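Local atomic coordinates of Blr3880 protein (Bradyrhizobium japonicum, PDB entry 2OOD), a protein that probably catalyses the zinc-dependent hydrolytic deamination of guanine, yielding xanthine and ammonia in guanine degradation. Residues Gly74-His79 against Glu387-Asp392; Ala126-Gly131 against Arg156-Ile161; Thr134-Thr139 against Leu200-Pro205; Val381-Ala386 against Leu395-Pro400. All coordinates share one frame; numbering follows the deposited sequence.

How the contacts relate
From the N terminus, Gly-74-His-79 opens contact 1 on the first strand of the barrel core, and that loop closes only at Glu-387-Asp-392, 308 residues on. Nested within it are contact 2, joining the end of helix 113-129 to the start of strand 160-166, and contact 3, between strands 132-138 and 199-205. These two cross, because Thr-134-Thr-139 opens contact 3 before Arg-156-Ile-161 closes contact 2. Contact 4 opens at Val-381-Ala-386, before contact 1 has closed, and so crosses it; it joins helix 383-388, which both use, to the loop leading to strand 406-409. Backbone hydrogen bonds probably join Asp-77 to Thr-134 and Ile-161 to Ala-137, linking contacts 1, 2 and 3.

Contact 1: Gly74-His79 against Glu387-Asp392; sequences GFIDGH and EGLYID. With ZN (zinc ion), chain B.
Leu-389 is the first residue of Glu-387-Asp-392 to meet the strand, and it does so with a single methyl: CD1 lies 3.5 Å from CG2 of Ile-76 and 4.2 Å from CA of Gly-78. The isoleucine and leucine side chains slide past each other in opposite directions. Ile-76 holds CG1 beside its backbone N (chi1 -44°), which leaves CG2 as the branch that takes the contact. At Gly-78 there is no side chain, and the methyl faces the main chain itself. The strand that receives it, 70-81, opens the barrel of the amidohydrolase fold and carries the paired histidines of the metal site at its far end. There His-79 NE2 binds the zinc ion at 2.2 Å, a site shared with His-81, His-234, Asp-326 and a water. Between the methyl contact and the metal, Asp-77 OD1 accepts from His-79 N at 3.0 Å, 30° out of the carboxylate plane, in an Asx turn; its OD2 is bonded to Thr-325. Back on the second segment, the carbonyl of Leu-389 accepts from Trp-230 NE1. Tyr-390 then turns the chain with positive phi, its N bonded to Glu-387 O at 3.2 Å in the Schellman motif that ends the helix. Ile-391 also directs its CB toward the strand, but packs on Thr-134 of the neighbouring strand 132-138.

Contact 2: Ala126-Gly131 against Arg156-Ile161; sequences ALLAAG and RNMRVI
NH1 of Arg-156 forms a salt bridge with Asp-125 OD1, and CD1 of Leu-128 packs 3.4 Å from the same nitrogen. The methyl comes in at the edge of the guanidinium, in its plane. Further along the same group, NE makes a second salt bridge, to Glu-152, while NH2 has a weak bond to Lys-121 O. An aliphatic chain extended from CG to NE carries the charge across to helix 113-129, and carboxylates from two successive helices probably help to fix its rotation. The setting is the beta/alpha barrel of the amidohydrolase fold. Helices 113-129 and 143-156 each end in a Schellman motif, closed by Gly-131 and Asn-157 respectively, before the chain enters the parallel strands 132-138 and 160-166. In the first of these motifs Gly-131 N bonds to Leu-128 O at 3.2 Å, and its backbone angles (phi 104°) call for glycine, because a CB would be jammed against the preceding carbonyl O. The other branch of Leu-128 turns to the second segment as well: CD2 meets the selenium of Met-158, a selenomethionine, at 4.1 Å. That side chain bends at its last torsion (chi3 -84°), and the two side chains cross at a slant. Met-158 also packs on Leu-124, one turn earlier on the helix, while neighbouring Ala-129 touches Leu-416 of the second subunit.

Contact 3: Thr134-Thr139 against Leu200-Pro205; sequences TCQAFT and LYAITP
CG2 of Thr-204 approaches the Phe-138 ring obliquely, 3.5 Å from CE1 and 3.6 Å from CD1; the ring also stacks with His-81 and with His-234 of the metal site, and meets His-79 with the planes at about 55°. With OG1 of Thr-204 beside the backbone N (chi1 -54°), CG2 stands anti to that N and is sent to the ring, while the hydroxyl turns back along its own strand. OG1 donates to Ala-202 O at 2.7 Å, from 56° above the carbonyl plane. It also accepts from a water, which donates in turn to Ala-137 O at 2.9 Å. Strands 132-138 and 199-205 both pair with 160-166, which lies between them in the barrel, so side chains and this water span the gap instead of direct backbone bonds. Nearer the strand starts, the end of Gln-136 lies beside Ala-202 CB. With a valine in place of Thr-204, the water and Ala-202 O would probably be left without their shared hydroxyl partner. One residue thus joins two chemistries, an apolar methyl against a ring of the zinc surroundings and a hydroxyl that bonds Ala-202 O and, through a water, reaches Ala-137 O.

Contact 4: Val381-Ala386 against Leu395-Pro400; sequences VTLGGA and LGNFEP
Leu-383 can be followed outward along the backbone of Gly-396. Its CB lies 3.5 Å from Gly-396 O, then CG extends anti to the backbone N (chi1 -174°), and the fork divides: CD1 settles 3.9 Å from Gly-396 CA, while CD2 reaches toward ND2 of Asn-397 at 4.3 Å. Ala-386, one helical turn later, brings its CB to 3.8 Å from the same CA and also touches Leu-395 O. Gly-396 therefore lies against two side chains of helix 383-388; a CB on it would run into CD1 of Leu-383, and its backbone angles, with phi 124°, call for glycine on their own account, since a CB would also press on the preceding carbonyl O. The Gly-396 carbonyl points to the start of the helix, but the amide of Leu-383 meets it at a poor angle. A water makes the link instead, donating to Gly-396 O at 2.6 Å and to Thr-382 OG1 at 2.8 Å; that hydroxyl is bonded to Phe-378 O as well. The helix thereby meets the loop that leads on to strand 406-409. Asn-397 OD1 is bonded to Lys-402 NZ within the same loop, while ND2 joins the loop to Phe-15 O on strand 11-15. Close apolar cover over a bare glycine, with a water serving its carbonyl, implies a fit set by backbone shape more than by direct polar bonds.

Contact 1: Gly74-His79 against Glu387-Asp392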
loop_
_atom_site.group_PDB
_atom_site.type_symbol
_atom_site.label_atom_id
_atom_site.label_comp_id
_atom_site.label_asym_id
_atom_site.label_seq_id
_atom_site.Cartn_x
_atom_site.Cartn_y
_atom_site.Cartn_z
ATOM N N GLY A 74 6.993 19.525 8.514
ATOM C CA GLY A 74 6.562 19.206 7.164
ATOM C C GLY A 74 7.366 18.056 6.579
ATOM O O GLY A 74 8.585 18.021 6.716
ATOM N N PHE A 75 6.693 17.121 5.917
ATOM C CA PHE A 75 7.370 15.967 5.345
ATOM C C PHE A 75 8.304 16.296 4.192
ATOM O O PHE A 75 7.961 17.080 3.317
ATOM C CB PHE A 75 6.344 14.932 4.895
ATOM C CG PHE A 75 5.400 14.507 5.984
ATOM C CD1 PHE A 75 5.820 14.466 7.313
ATOM C CD2 PHE A 75 4.092 14.140 5.689
ATOM C CE1 PHE A 75 4.956 14.068 8.330
ATOM C CE2 PHE A 75 3.216 13.738 6.707
ATOM C CZ PHE A 75 3.656 13.705 8.027
ATOM N N ILE A 76 9.489 15.693 4.204
ATOM C CA ILE A 76 10.482 15.901 3.158
ATOM C C ILE A 76 10.381 14.707 2.213
ATOM O O ILE A 76 10.419 13.556 2.639
ATOM C CB ILE A 76 11.929 15.925 3.714
ATOM C CG1 ILE A 76 12.010 16.755 4.994
ATOM C CG2 ILE A 76 12.874 16.515 2.673
ATOM C CD1 ILE A 76 11.949 18.222 4.774
ATOM N N ASP A 77 10.255 14.986 0.926
ATOM C CA ASP A 77 10.148 13.950 -0.094
ATOM C C ASP A 77 11.377 14.149 -0.981
ATOM O O ASP A 77 11.457 15.108 -1.739
ATOM C CB ASP A 77 8.829 14.164 -0.860
ATOM C CG ASP A 77 8.724 13.351 -2.130
ATOM O OD1 ASP A 77 9.667 13.389 -2.936
ATOM O OD2 ASP A 77 7.689 12.694 -2.347
ATOM N N GLY A 78 12.345 13.253 -0.871
ATOM C CA GLY A 78 13.556 13.414 -1.653
ATOM C C GLY A 78 13.601 12.854 -3.057
ATOM O O GLY A 78 14.686 12.710 -3.604
ATOM N N HIS A 79 12.462 12.558 -3.672
ATOM C CA HIS A 79 12.512 11.992 -5.009
ATOM C C HIS A 79 11.179 11.902 -5.744
ATOM O O HIS A 79 10.527 10.862 -5.686
ATOM C CB HIS A 79 13.117 10.595 -4.911
ATOM C CG HIS A 79 13.591 10.037 -6.214
ATOM N ND1 HIS A 79 14.926 9.940 -6.532
ATOM C CD2 HIS A 79 12.915 9.523 -7.267
ATOM C CE1 HIS A 79 15.053 9.385 -7.725
ATOM N NE2 HIS A 79 13.848 9.123 -8.192
ATOM N N GLU A 387 18.619 15.943 6.930
ATOM C CA GLU A 387 20.058 15.706 6.984
ATOM C C GLU A 387 20.533 14.985 5.721
ATOM O O GLU A 387 21.639 15.231 5.241
ATOM C CB GLU A 387 20.416 14.883 8.225
ATOM C CG GLU A 387 19.832 15.446 9.511
ATOM C CD GLU A 387 20.274 14.694 10.754
ATOM O OE1 GLU A 387 20.542 13.475 10.662
ATOM O OE2 GLU A 387 20.334 15.324 11.834
ATOM N N GLY A 388 19.684 14.108 5.187
ATOM C CA GLY A 388 20.017 13.367 3.981
ATOM C C GLY A 388 20.088 14.259 2.756
ATOM O O GLY A 388 20.784 13.950 1.790
ATOM N N LEU A 389 19.358 15.373 2.798
ATOM C CA LEU A 389 19.341 16.338 1.702
ATOM C C LEU A 389 20.214 17.549 2.036
ATOM O O LEU A 389 20.289 18.509 1.267
ATOM C CB LEU A 389 17.906 16.793 1.412
ATOM C CG LEU A 389 17.023 15.815 0.633
ATOM C CD1 LEU A 389 15.601 16.347 0.550
ATOM C CD2 LEU A 389 17.605 15.618 -0.757
ATOM N N TYR A 390 20.875 17.496 3.186
ATOM C CA TYR A 390 21.743 18.581 3.615
ATOM C C TYR A 390 21.029 19.915 3.712
ATOM O O TYR A 390 21.542 20.927 3.246
ATOM C CB TYR A 390 22.932 18.709 2.668
ATOM C CG TYR A 390 23.986 17.655 2.897
ATOM C CD1 TYR A 390 24.922 17.790 3.912
ATOM C CD2 TYR A 390 24.038 16.513 2.110
ATOM C CE1 TYR A 390 25.891 16.815 4.138
ATOM C CE2 TYR A 390 25.003 15.525 2.329
ATOM C CZ TYR A 390 25.929 15.682 3.342
ATOM O OH TYR A 390 26.895 14.703 3.554
ATOM N N ILE A 391 19.839 19.908 4.303
ATOM C CA ILE A 391 19.063 21.124 4.496
ATOM C C ILE A 391 18.555 21.101 5.931
ATOM O O ILE A 391 17.559 21.740 6.265
ATOM C CB ILE A 391 17.855 21.214 3.532
ATOM C CG1 ILE A 391 16.984 19.967 3.646
ATOM C CG2 ILE A 391 18.331 21.400 2.112
ATOM C CD1 ILE A 391 15.728 20.034 2.803
ATOM N N ASP A 392 19.255 20.352 6.776
ATOM C CA ASP A 392 18.867 20.223 8.171
ATOM C C ASP A 392 19.164 21.487 8.969
ATOM O O ASP A 392 18.782 21.598 10.136
ATOM C CB ASP A 392 19.548 19.006 8.807
ATOM C CG ASP A 392 21.049 19.018 8.637
ATOM O OD1 ASP A 392 21.522 19.097 7.485
ATOM O OD2 ASP A 392 21.757 18.941 9.660
HETATM ZN ZN ZN B . 12.912 8.562 -10.103
HETATM O O HOH W 1 10.562 7.709 -10.621
#

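Contact 2: Ala126-Gly131 against Arg156-Ile161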
loop_
_atom_site.group_PDB
_atom_site.type_symbol
_atom_site.label_atom_id
_atom_site.label_comp_id
_atom_site.label_asym_id
_atom_site.label_seq_id
_atom_site.Cartn_x
_atom_site.Cartn_y
_atom_site.Cartn_z
ATOM N N ALA A 126 -1.108 18.573 -4.983
ATOM C CA ALA A 126 -1.121 17.191 -4.522
ATOM C C ALA A 126 -0.141 16.992 -3.371
ATOM O O ALA A 126 -0.439 16.281 -2.413
ATOM C CB ALA A 126 -0.777 16.260 -5.662
ATOM N N LEU A 127 1.025 17.620 -3.469
ATOM C CA LEU A 127 2.038 17.515 -2.432
ATOM C C LEU A 127 1.595 18.126 -1.110
ATOM O O LEU A 127 1.865 17.576 -0.046
ATOM C CB LEU A 127 3.337 18.189 -2.881
ATOM C CG LEU A 127 4.236 17.395 -3.828
ATOM C CD1 LEU A 127 5.469 18.215 -4.162
ATOM C CD2 LEU A 127 4.629 16.083 -3.175
ATOM N N LEU A 128 0.919 19.267 -1.175
ATOM C CA LEU A 128 0.460 19.940 0.030
ATOM C C LEU A 128 -0.689 19.190 0.694
ATOM O O LEU A 128 -0.741 19.074 1.920
ATOM C CB LEU A 128 0.037 21.376 -0.298
ATOM C CG LEU A 128 1.169 22.320 -0.709
ATOM C CD1 LEU A 128 0.571 23.626 -1.178
ATOM C CD2 LEU A 128 2.123 22.552 0.451
ATOM N N ALA A 129 -1.610 18.686 -0.117
ATOM C CA ALA A 129 -2.747 17.945 0.404
ATOM C C ALA A 129 -2.254 16.622 0.955
ATOM O O ALA A 129 -2.988 15.917 1.642
ATOM C CB ALA A 129 -3.755 17.705 -0.695
ATOM N N ALA A 130 -1.001 16.290 0.657
ATOM C CA ALA A 130 -0.413 15.035 1.110
ATOM C C ALA A 130 0.496 15.191 2.324
ATOM O O ALA A 130 0.898 14.201 2.923
ATOM C CB ALA A 130 0.351 14.381 -0.031
ATOM N N GLY A 131 0.822 16.426 2.684
ATOM C CA GLY A 131 1.672 16.650 3.838
ATOM C C GLY A 131 3.110 17.009 3.515
ATOM O O GLY A 131 3.890 17.310 4.419
ATOM N N ARG A 156 4.363 30.301 -3.426
ATOM C CA ARG A 156 3.930 29.630 -2.211
ATOM C C ARG A 156 5.069 29.681 -1.199
ATOM O O ARG A 156 4.901 29.332 -0.032
ATOM C CB ARG A 156 3.548 28.184 -2.517
ATOM C CG ARG A 156 2.741 28.030 -3.791
ATOM C CD ARG A 156 1.920 26.759 -3.797
ATOM N NE ARG A 156 1.371 26.474 -5.120
ATOM C CZ ARG A 156 0.474 25.523 -5.368
ATOM N NH1 ARG A 156 0.020 24.765 -4.383
ATOM N NH2 ARG A 156 0.036 25.322 -6.602
ATOM N N ASN A 157 6.222 30.140 -1.671
ATOM C CA ASN A 157 7.432 30.266 -0.868
ATOM C C ASN A 157 7.815 28.974 -0.156
ATOM O O ASN A 157 7.988 28.940 1.065
ATOM C CB ASN A 157 7.292 31.405 0.142
ATOM C CG ASN A 157 8.640 31.925 0.612
ATOM O OD1 ASN A 157 9.642 31.773 -0.088
ATOM N ND2 ASN A 157 8.669 32.556 1.785
HETATM N N MSE A 158 7.959 27.912 -0.942
HETATM C CA MSE A 158 8.323 26.603 -0.420
HETATM C C MSE A 158 9.771 26.294 -0.762
HETATM O O MSE A 158 10.253 26.684 -1.830
HETATM C CB MSE A 158 7.443 25.531 -1.043
HETATM C CG MSE A 158 5.972 25.726 -0.815
HETATM SE SE MSE A 158 4.937 24.413 -1.830
HETATM C CE MSE A 158 4.878 25.315 -3.554
ATOM N N ARG A 159 10.470 25.607 0.139
ATOM C CA ARG A 159 11.847 25.239 -0.143
ATOM C C ARG A 159 11.750 24.026 -1.052
ATOM O O ARG A 159 11.060 23.057 -0.736
ATOM C CB ARG A 159 12.608 24.887 1.132
ATOM C CG ARG A 159 14.052 24.521 0.860
ATOM C CD ARG A 159 14.881 24.596 2.116
ATOM N NE ARG A 159 15.081 25.973 2.564
ATOM C CZ ARG A 159 15.688 26.919 1.846
ATOM N NH1 ARG A 159 16.159 26.645 0.634
ATOM N NH2 ARG A 159 15.832 28.143 2.345
ATOM N N VAL A 160 12.436 24.094 -2.185
ATOM C CA VAL A 160 12.391 23.026 -3.163
ATOM C C VAL A 160 13.720 22.840 -3.878
ATOM O O VAL A 160 14.383 23.819 -4.219
ATOM C CB VAL A 160 11.302 23.327 -4.219
ATOM C CG1 VAL A 160 11.415 22.363 -5.379
ATOM C CG2 VAL A 160 9.925 23.230 -3.589
ATOM N N ILE A 161 14.102 21.578 -4.093
ATOM C CA ILE A 161 15.336 21.235 -4.804
ATOM C C ILE A 161 14.907 20.753 -6.185
ATOM O O ILE A 161 14.088 19.847 -6.293
ATOM C CB ILE A 161 16.107 20.048 -4.159
ATOM C CG1 ILE A 161 16.121 20.152 -2.635
ATOM C CG2 ILE A 161 17.545 20.047 -4.659
ATOM C CD1 ILE A 161 17.068 21.184 -2.112
#

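Contact 3: Thr134-Thr139 against Leu200-Pro205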
loop_
_atom_site.group_PDB
_atom_site.type_symbol
_atom_site.label_atom_id
_atom_site.label_comp_id
_atom_site.label_asym_id
_atom_site.label_seq_id
_atom_site.Cartn_x
_atom_site.Cartn_y
_atom_site.Cartn_z
ATOM N N THR A 134 8.401 20.075 1.348
ATOM C CA THR A 134 9.691 20.197 0.662
ATOM C C THR A 134 9.964 18.943 -0.161
ATOM O O THR A 134 9.713 17.826 0.296
ATOM C CB THR A 134 10.851 20.385 1.669
ATOM O OG1 THR A 134 10.604 21.544 2.483
ATOM C CG2 THR A 134 12.171 20.552 0.939
ATOM N N CYS A 135 10.485 19.122 -1.371
ATOM C CA CYS A 135 10.769 17.982 -2.238
ATOM C C CYS A 135 11.929 18.221 -3.203
ATOM O O CYS A 135 12.219 19.354 -3.578
ATOM C CB CYS A 135 9.522 17.617 -3.051
ATOM S SG CYS A 135 9.121 18.805 -4.371
ATOM N N GLN A 136 12.600 17.139 -3.587
ATOM C CA GLN A 136 13.693 17.203 -4.545
ATOM C C GLN A 136 13.066 16.619 -5.802
ATOM O O GLN A 136 12.857 15.414 -5.894
ATOM C CB GLN A 136 14.870 16.352 -4.082
ATOM C CG GLN A 136 16.013 16.311 -5.074
ATOM C CD GLN A 136 17.266 15.737 -4.472
ATOM O OE1 GLN A 136 17.227 14.693 -3.833
ATOM N NE2 GLN A 136 18.390 16.412 -4.673
ATOM N N ALA A 137 12.769 17.481 -6.769
ATOM C CA ALA A 137 12.092 17.048 -7.981
ATOM C C ALA A 137 12.855 16.915 -9.285
ATOM O O ALA A 137 13.723 17.722 -9.619
ATOM C CB ALA A 137 10.890 17.940 -8.214
ATOM N N PHE A 138 12.496 15.876 -10.026
ATOM C CA PHE A 138 13.053 15.635 -11.342
ATOM C C PHE A 138 12.073 16.339 -12.275
ATOM O O PHE A 138 10.879 16.414 -11.989
ATOM C CB PHE A 138 13.073 14.142 -11.649
ATOM C CG PHE A 138 14.213 13.411 -11.011
ATOM C CD1 PHE A 138 15.450 13.345 -11.641
ATOM C CD2 PHE A 138 14.067 12.821 -9.760
ATOM C CE1 PHE A 138 16.530 12.700 -11.031
ATOM C CE2 PHE A 138 15.140 12.177 -9.141
ATOM C CZ PHE A 138 16.370 12.119 -9.778
ATOM N N THR A 139 12.571 16.861 -13.382
ATOM C CA THR A 139 11.722 17.551 -14.336
ATOM C C THR A 139 11.958 16.886 -15.688
ATOM O O THR A 139 12.423 15.748 -15.741
ATOM C CB THR A 139 12.092 19.044 -14.380
ATOM O OG1 THR A 139 13.473 19.190 -14.726
ATOM C CG2 THR A 139 11.874 19.680 -13.012
ATOM N N LEU A 200 16.517 25.846 -4.401
ATOM C CA LEU A 200 17.854 25.253 -4.440
ATOM C C LEU A 200 17.976 24.451 -5.730
ATOM O O LEU A 200 17.066 23.704 -6.085
ATOM C CB LEU A 200 18.061 24.341 -3.230
ATOM C CG LEU A 200 17.969 25.051 -1.876
ATOM C CD1 LEU A 200 18.033 24.050 -0.753
ATOM C CD2 LEU A 200 19.095 26.061 -1.758
ATOM N N TYR A 201 19.095 24.604 -6.433
ATOM C CA TYR A 201 19.289 23.908 -7.704
ATOM C C TYR A 201 20.083 22.603 -7.622
ATOM O O TYR A 201 21.064 22.506 -6.889
ATOM C CB TYR A 201 19.987 24.826 -8.703
ATOM C CG TYR A 201 19.882 24.327 -10.118
ATOM C CD1 TYR A 201 18.757 24.591 -10.886
ATOM C CD2 TYR A 201 20.881 23.552 -10.678
ATOM C CE1 TYR A 201 18.627 24.090 -12.180
ATOM C CE2 TYR A 201 20.759 23.043 -11.974
ATOM C CZ TYR A 201 19.628 23.315 -12.716
ATOM O OH TYR A 201 19.485 22.783 -13.984
ATOM N N ALA A 202 19.674 21.607 -8.400
ATOM C CA ALA A 202 20.372 20.331 -8.406
ATOM C C ALA A 202 20.764 19.922 -9.816
ATOM O O ALA A 202 19.904 19.794 -10.689
ATOM C CB ALA A 202 19.500 19.253 -7.782
ATOM N N ILE A 203 22.068 19.743 -10.038
ATOM C CA ILE A 203 22.578 19.311 -11.337
ATOM C C ILE A 203 21.873 17.976 -11.503
ATOM O O ILE A 203 21.973 17.117 -10.626
ATOM C CB ILE A 203 24.091 19.042 -11.295
ATOM C CG1 ILE A 203 24.829 20.228 -10.666
ATOM C CG2 ILE A 203 24.602 18.770 -12.700
ATOM C CD1 ILE A 203 24.816 21.459 -11.504
ATOM N N THR A 204 21.174 17.774 -12.611
ATOM C CA THR A 204 20.449 16.526 -12.731
ATOM C C THR A 204 20.608 15.605 -13.928
ATOM O O THR A 204 19.853 15.694 -14.900
ATOM C CB THR A 204 18.937 16.764 -12.552
ATOM O OG1 THR A 204 18.707 17.444 -11.315
ATOM C CG2 THR A 204 18.187 15.444 -12.522
ATOM N N PRO A 205 21.611 14.715 -13.883
ATOM C CA PRO A 205 21.789 13.778 -14.992
ATOM C C PRO A 205 20.778 12.687 -14.614
ATOM O O PRO A 205 20.958 11.992 -13.618
ATOM C CB PRO A 205 23.231 13.317 -14.820
ATOM C CG PRO A 205 23.406 13.340 -13.334
ATOM C CD PRO A 205 22.755 14.654 -12.956
HETATM O O HOH W 2 16.641 17.584 -9.461
#

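Contact 4: Val381-Ala386 against Leu395-Pro400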
loop_
_atom_site.group_PDB
_atom_site.type_symbol
_atom_site.label_atom_id
_atom_site.label_comp_id
_atom_site.label_asym_id
_atom_site.label_seq_id
_atom_site.Cartn_x
_atom_site.Cartn_y
_atom_site.Cartn_z
ATOM N N VAL A 381 11.089 10.898 7.422
ATOM C CA VAL A 381 10.377 11.814 6.539
ATOM C C VAL A 381 10.495 13.267 7.008
ATOM O O VAL A 381 9.885 14.165 6.428
ATOM C CB VAL A 381 8.885 11.431 6.408
ATOM C CG1 VAL A 381 8.761 10.037 5.824
ATOM C CG2 VAL A 381 8.208 11.504 7.760
ATOM N N THR A 382 11.282 13.492 8.061
ATOM C CA THR A 382 11.497 14.837 8.580
ATOM C C THR A 382 12.974 15.093 8.851
ATOM O O THR A 382 13.745 15.241 7.909
ATOM C CB THR A 382 10.687 15.111 9.868
ATOM O OG1 THR A 382 11.161 14.273 10.927
ATOM C CG2 THR A 382 9.198 14.857 9.626
ATOM N N LEU A 383 13.382 15.131 10.119
ATOM C CA LEU A 383 14.783 15.410 10.451
ATOM C C LEU A 383 15.789 14.565 9.664
ATOM O O LEU A 383 16.799 15.081 9.164
ATOM C CB LEU A 383 15.026 15.238 11.952
ATOM C CG LEU A 383 16.424 15.650 12.434
ATOM C CD1 LEU A 383 16.708 17.095 12.045
ATOM C CD2 LEU A 383 16.515 15.480 13.936
ATOM N N GLY A 384 15.505 13.268 9.553
ATOM C CA GLY A 384 16.385 12.375 8.821
ATOM C C GLY A 384 16.463 12.739 7.355
ATOM O O GLY A 384 17.533 12.728 6.759
ATOM N N GLY A 385 15.320 13.063 6.770
ATOM C CA GLY A 385 15.301 13.436 5.371
ATOM C C GLY A 385 16.009 14.753 5.153
ATOM O O GLY A 385 16.613 14.967 4.103
ATOM N N ALA A 386 15.938 15.636 6.148
ATOM C CA ALA A 386 16.575 16.941 6.063
ATOM C C ALA A 386 18.091 16.782 6.039
ATOM O O ALA A 386 18.771 17.405 5.220
ATOM C CB ALA A 386 16.156 17.813 7.238
ATOM N N LEU A 395 15.568 23.013 7.877
ATOM C CA LEU A 395 14.376 22.227 8.210
ATOM C C LEU A 395 14.684 20.975 9.016
ATOM O O LEU A 395 15.840 20.708 9.342
ATOM C CB LEU A 395 13.668 21.810 6.921
ATOM C CG LEU A 395 13.158 22.931 6.016
ATOM C CD1 LEU A 395 12.875 22.394 4.623
ATOM C CD2 LEU A 395 11.920 23.547 6.642
ATOM N N GLY A 396 13.648 20.205 9.337
ATOM C CA GLY A 396 13.868 18.973 10.070
ATOM C C GLY A 396 13.119 18.828 11.372
ATOM O O GLY A 396 12.629 17.745 11.699
ATOM N N ASN A 397 13.053 19.911 12.135
ATOM C CA ASN A 397 12.347 19.904 13.405
ATOM C C ASN A 397 12.005 21.319 13.830
ATOM O O ASN A 397 12.314 22.279 13.136
ATOM C CB ASN A 397 13.165 19.190 14.491
ATOM C CG ASN A 397 14.548 19.803 14.708
ATOM O OD1 ASN A 397 14.918 20.793 14.080
ATOM N ND2 ASN A 397 15.318 19.203 15.610
ATOM N N PHE A 398 11.365 21.440 14.984
ATOM C CA PHE A 398 10.945 22.727 15.492
ATOM C C PHE A 398 11.992 23.525 16.271
ATOM O O PHE A 398 11.652 24.296 17.165
ATOM C CB PHE A 398 9.707 22.517 16.344
ATOM C CG PHE A 398 8.588 21.843 15.611
ATOM C CD1 PHE A 398 8.185 22.298 14.356
ATOM C CD2 PHE A 398 7.910 20.770 16.178
ATOM C CE1 PHE A 398 7.121 21.695 13.678
ATOM C CE2 PHE A 398 6.843 20.161 15.504
ATOM C CZ PHE A 398 6.454 20.628 14.256
ATOM N N GLU A 399 13.263 23.355 15.939
ATOM C CA GLU A 399 14.305 24.103 16.624
ATOM C C GLU A 399 14.311 25.556 16.173
ATOM O O GLU A 399 14.213 25.843 14.980
ATOM C CB GLU A 399 15.680 23.489 16.338
ATOM C CG GLU A 399 16.007 22.281 17.190
ATOM C CD GLU A 399 16.172 22.630 18.665
ATOM O OE1 GLU A 399 15.290 23.316 19.238
ATOM O OE2 GLU A 399 17.188 22.204 19.256
ATOM N N PRO A 400 14.428 26.495 17.123
ATOM C CA PRO A 400 14.453 27.928 16.812
ATOM C C PRO A 400 15.475 28.249 15.728
ATOM O O PRO A 400 16.607 27.772 15.774
ATOM C CB PRO A 400 14.818 28.556 18.151
ATOM C CG PRO A 400 14.105 27.660 19.125
ATOM C CD PRO A 400 14.432 26.275 18.581
HETATM O O HOH W 3 11.577 15.863 13.193
#